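Local atomic coordinates of beta-lactamase-like protein (Novosphingobium pentaromativorans US6-1, PDB entry 6AUF), a protein that probably hydrolyses beta-lactam antibiotics as a two-zinc metallo-beta-lactamase resembling the B3 class. Residues Trp192-Cys197 / Arg204-Ala209. Sequence-based numbering, arbitrary orientation.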
ATOM      1  N   TRP A 192       1.849   6.252   3.212  1.00 53.78           N
ATOM      2  CA  TRP A 192       0.926   6.930   4.101  1.00 48.59           C
ATOM      3  C   TRP A 192       1.364   6.791   5.554  1.00 55.22           C
ATOM      4  O   TRP A 192       1.989   5.800   5.944  1.00 60.00           O
ATOM      5  CB  TRP A 192      -0.476   6.375   3.916  1.00 52.52           C
ATOM      6  CG  TRP A 192      -1.066   6.671   2.568  1.00 54.81           C
ATOM      7  CD1 TRP A 192      -0.961   5.907   1.441  1.00 52.07           C
ATOM      8  CD2 TRP A 192      -1.873   7.801   2.213  1.00 53.16           C
ATOM      9  NE1 TRP A 192      -1.651   6.491   0.407  1.00 51.03           N
ATOM     10  CE2 TRP A 192      -2.220   7.656   0.854  1.00 56.32           C
ATOM     11  CE3 TRP A 192      -2.319   8.931   2.905  1.00 60.37           C
ATOM     12  CZ2 TRP A 192      -3.003   8.595   0.174  1.00 59.03           C
ATOM     13  CZ3 TRP A 192      -3.097   9.871   2.224  1.00 60.35           C
ATOM     14  CH2 TRP A 192      -3.432   9.691   0.877  1.00 57.44           C
ATOM     15  N   THR A 193       0.987   7.780   6.364  1.00 50.38           N
ATOM     16  CA  THR A 193       1.503   7.913   7.720  1.00 49.01           C
ATOM     17  C   THR A 193       0.427   8.544   8.603  1.00 58.20           C
ATOM     18  O   THR A 193      -0.217   9.519   8.194  1.00 68.61           O
ATOM     19  CB  THR A 193       2.804   8.753   7.679  1.00 59.18           C
ATOM     20  OG1 THR A 193       3.905   7.971   8.159  1.00 62.12           O
ATOM     21  CG2 THR A 193       2.703  10.088   8.441  1.00 45.51           C
ATOM     22  N   TRP A 194       0.217   7.987   9.797  1.00 56.64           N
ATOM     23  CA  TRP A 194      -0.768   8.545  10.727  1.00 60.79           C
ATOM     24  C   TRP A 194      -0.516   7.994  12.123  1.00 60.22           C
ATOM     25  O   TRP A 194       0.214   7.019  12.301  1.00 61.19           O
ATOM     26  CB  TRP A 194      -2.214   8.252  10.298  1.00 58.98           C
ATOM     27  CG  TRP A 194      -2.598   6.791  10.329  1.00 54.63           C
ATOM     28  CD1 TRP A 194      -3.260   6.128  11.339  1.00 59.81           C
ATOM     29  CD2 TRP A 194      -2.363   5.823   9.309  1.00 51.93           C
ATOM     30  NE1 TRP A 194      -3.445   4.801  11.004  1.00 57.17           N
ATOM     31  CE2 TRP A 194      -2.907   4.585   9.765  1.00 58.34           C
ATOM     32  CE3 TRP A 194      -1.744   5.869   8.056  1.00 50.65           C
ATOM     33  CZ2 TRP A 194      -2.843   3.414   9.010  1.00 56.74           C
ATOM     34  CZ3 TRP A 194      -1.684   4.699   7.303  1.00 54.06           C
ATOM     35  CH2 TRP A 194      -2.228   3.493   7.779  1.00 55.15           C
ATOM     36  N   GLN A 195      -1.116   8.647  13.112  1.00 63.09           N
ATOM     37  CA  GLN A 195      -0.946   8.263  14.508  1.00 68.89           C
ATOM     38  C   GLN A 195      -2.074   7.349  14.984  1.00 74.35           C
ATOM     39  O   GLN A 195      -3.239   7.519  14.605  1.00 64.86           O
ATOM     40  CB  GLN A 195      -0.870   9.496  15.407  1.00 58.80           C
ATOM     41  CG  GLN A 195      -0.711   9.138  16.871  1.00 68.82           C
ATOM     42  CD  GLN A 195      -0.535  10.357  17.747  1.00 71.52           C
ATOM     43  OE1 GLN A 195       0.575  10.678  18.149  1.00 71.62           O
ATOM     44  NE2 GLN A 195      -1.632  11.043  18.046  1.00 65.05           N
ATOM     45  N   ALA A 196      -1.710   6.369  15.815  1.00 78.13           N
ATOM     46  CA  ALA A 196      -2.651   5.433  16.410  1.00 62.38           C
ATOM     47  C   ALA A 196      -2.325   5.261  17.886  1.00 67.21           C
ATOM     48  O   ALA A 196      -1.155   5.204  18.274  1.00 68.58           O
ATOM     49  CB  ALA A 196      -2.616   4.081  15.703  1.00 61.24           C
ATOM     50  N   CYS A 197      -3.359   5.184  18.713  1.00 73.87           N
ATOM     51  CA  CYS A 197      -3.171   5.057  20.147  1.00 85.25           C
ATOM     52  C   CYS A 197      -4.004   3.898  20.666  1.00 89.80           C
ATOM     53  O   CYS A 197      -5.135   3.681  20.217  1.00 88.87           O
ATOM     54  CB  CYS A 197      -3.535   6.355  20.854  1.00 85.59           C
ATOM     55  SG  CYS A 197      -2.755   7.802  20.080  1.00 83.53           S
ATOM     56  N   ARG A 204       1.506   5.515  18.629  1.00 65.01           N
ATOM     57  CA  ARG A 204       2.537   5.074  17.715  1.00 63.11           C
ATOM     58  C   ARG A 204       2.195   5.610  16.341  1.00 76.19           C
ATOM     59  O   ARG A 204       1.019   5.753  15.992  1.00 84.94           O
ATOM     60  CB  ARG A 204       2.639   3.544  17.642  1.00 68.22           C
ATOM     61  CG  ARG A 204       2.757   2.858  18.972  1.00 73.20           C
ATOM     62  CD  ARG A 204       4.030   3.253  19.680  1.00 77.18           C
ATOM     63  NE  ARG A 204       4.392   2.211  20.626  1.00 96.01           N
ATOM     64  CZ  ARG A 204       5.219   2.373  21.647  1.00 96.53           C
ATOM     65  NH1 ARG A 204       5.771   3.561  21.864  1.00 90.01           N
ATOM     66  NH2 ARG A 204       5.483   1.346  22.449  1.00 95.82           N
ATOM     67  N   MET A 205       3.224   5.900  15.563  1.00 64.51           N
ATOM     68  CA  MET A 205       3.023   6.273  14.181  1.00 61.04           C
ATOM     69  C   MET A 205       3.026   5.016  13.329  1.00 61.09           C
ATOM     70  O   MET A 205       3.961   4.215  13.392  1.00 63.97           O
ATOM     71  CB  MET A 205       4.108   7.238  13.722  1.00 54.97           C
ATOM     72  CG  MET A 205       4.108   8.521  14.489  1.00 59.40           C
ATOM     73  SD  MET A 205       2.586   9.441  14.226  1.00 70.17           S
ATOM     74  CE  MET A 205       2.562   9.572  12.433  1.00 61.78           C
ATOM     75  N   ILE A 206       1.982   4.840  12.566  1.00 61.61           N
ATOM     76  CA  ILE A 206       1.906   3.774  11.583  1.00 59.19           C
ATOM     77  C   ILE A 206       2.342   4.322  10.229  1.00 62.97           C
ATOM     78  O   ILE A 206       2.016   5.455   9.847  1.00 56.78           O
ATOM     79  CB  ILE A 206       0.484   3.186  11.550  1.00 61.00           C
ATOM     80  CG1 ILE A 206       0.238   2.424  12.851  1.00 67.21           C
ATOM     81  CG2 ILE A 206       0.295   2.266  10.354  1.00 58.07           C
ATOM     82  CD1 ILE A 206      -1.189   2.291  13.214  1.00 75.49           C
ATOM     83  N   ALA A 207       3.129   3.528   9.519  1.00 59.90           N
ATOM     84  CA  ALA A 207       3.589   3.860   8.179  1.00 56.02           C
ATOM     85  C   ALA A 207       3.159   2.732   7.255  1.00 53.51           C
ATOM     86  O   ALA A 207       3.665   1.612   7.362  1.00 58.99           O
ATOM     87  CB  ALA A 207       5.104   4.057   8.148  1.00 51.96           C
ATOM     88  N   TYR A 208       2.205   3.021   6.369  1.00 52.08           N
ATOM     89  CA  TYR A 208       1.847   2.115   5.282  1.00 53.71           C
ATOM     90  C   TYR A 208       2.772   2.433   4.102  1.00 59.57           C
ATOM     91  O   TYR A 208       2.437   3.182   3.173  1.00 55.66           O
ATOM     92  CB  TYR A 208       0.368   2.262   4.943  1.00 52.04           C
ATOM     93  CG  TYR A 208      -0.169   1.210   3.993  1.00 55.51           C
ATOM     94  CD1 TYR A 208       0.082  -0.150   4.207  1.00 49.08           C
ATOM     95  CD2 TYR A 208      -0.947   1.573   2.887  1.00 54.30           C
ATOM     96  CE1 TYR A 208      -0.402  -1.116   3.334  1.00 45.78           C
ATOM     97  CE2 TYR A 208      -1.434   0.615   2.008  1.00 50.18           C
ATOM     98  CZ  TYR A 208      -1.156  -0.726   2.238  1.00 55.56           C
ATOM     99  OH  TYR A 208      -1.639  -1.676   1.376  1.00 59.78           O
ATOM    100  N   ALA A 209       3.985   1.876   4.168  1.00 56.53           N
ATOM    101  CA  ALA A 209       5.006   2.151   3.163  1.00 53.88           C
ATOM    102  C   ALA A 209       4.795   1.224   1.978  1.00 52.18           C
ATOM    103  O   ALA A 209       4.756  -0.002   2.139  1.00 53.15           O
ATOM    104  CB  ALA A 209       6.413   1.979   3.732  1.00 45.96           C
TER
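W194 and I206 meet on the side of the sheet turned to strand 64-66 of the other sheet. The CG2 methyl of I206 lies over one face of the indole, 4.0 Å from the centroid of its six-membered ring, a CH-pi contact displaced toward the rim at CZ2. The other branch of I206 projects off the sheet and slightly back toward the turn, where CD1 touches A196 CB. A chi1 of 66° puts the W194 ring between its own backbone N and carbonyl carbon and swings its far end over the neighbouring strand, so that CZ3 comes within 4.0 Å of Y208 CB at the ring edge. I64 and V66 also pack on W194, and its NE1 hydrogen-bonds to T53 OG1.

Beneath these side chains, strands 190-197 and 203-208 form an antiparallel hairpin in the second sheet of the metallo-beta-lactamase alpha-beta/beta-alpha fold, and the C197-C203 disulfide ties its turn end. Three hydrogen-bonded pairs, W192-Y208, W194-I206 and A196-R204, each exchange two backbone bonds. I206 N lies nearly on the line of the W194 carbonyl (176°), while W192 N sits 45° out of the plane of the Y208 carbonyl. At this end the Y208 hydroxyl is hydrogen-bonded to D76 OD2, and its side chain lies about 5 Å from that of the zinc ligand H112.

On the opposite face T193 and A207 are buried, T193 also touching P243; the loose side is the Q195-M205 end. M205, bent at chi2 and chi3, folds back across the strands: SD sits 3.7 Å from Q195 CB, and CE ends over the W194 peptide, 3.5 Å from W194 C, with T193 CG2 farther off at 4.0 Å. The extended side chain of Q195 lies on the solvent side, and near the turn the end of R204 leads away from the partner strand.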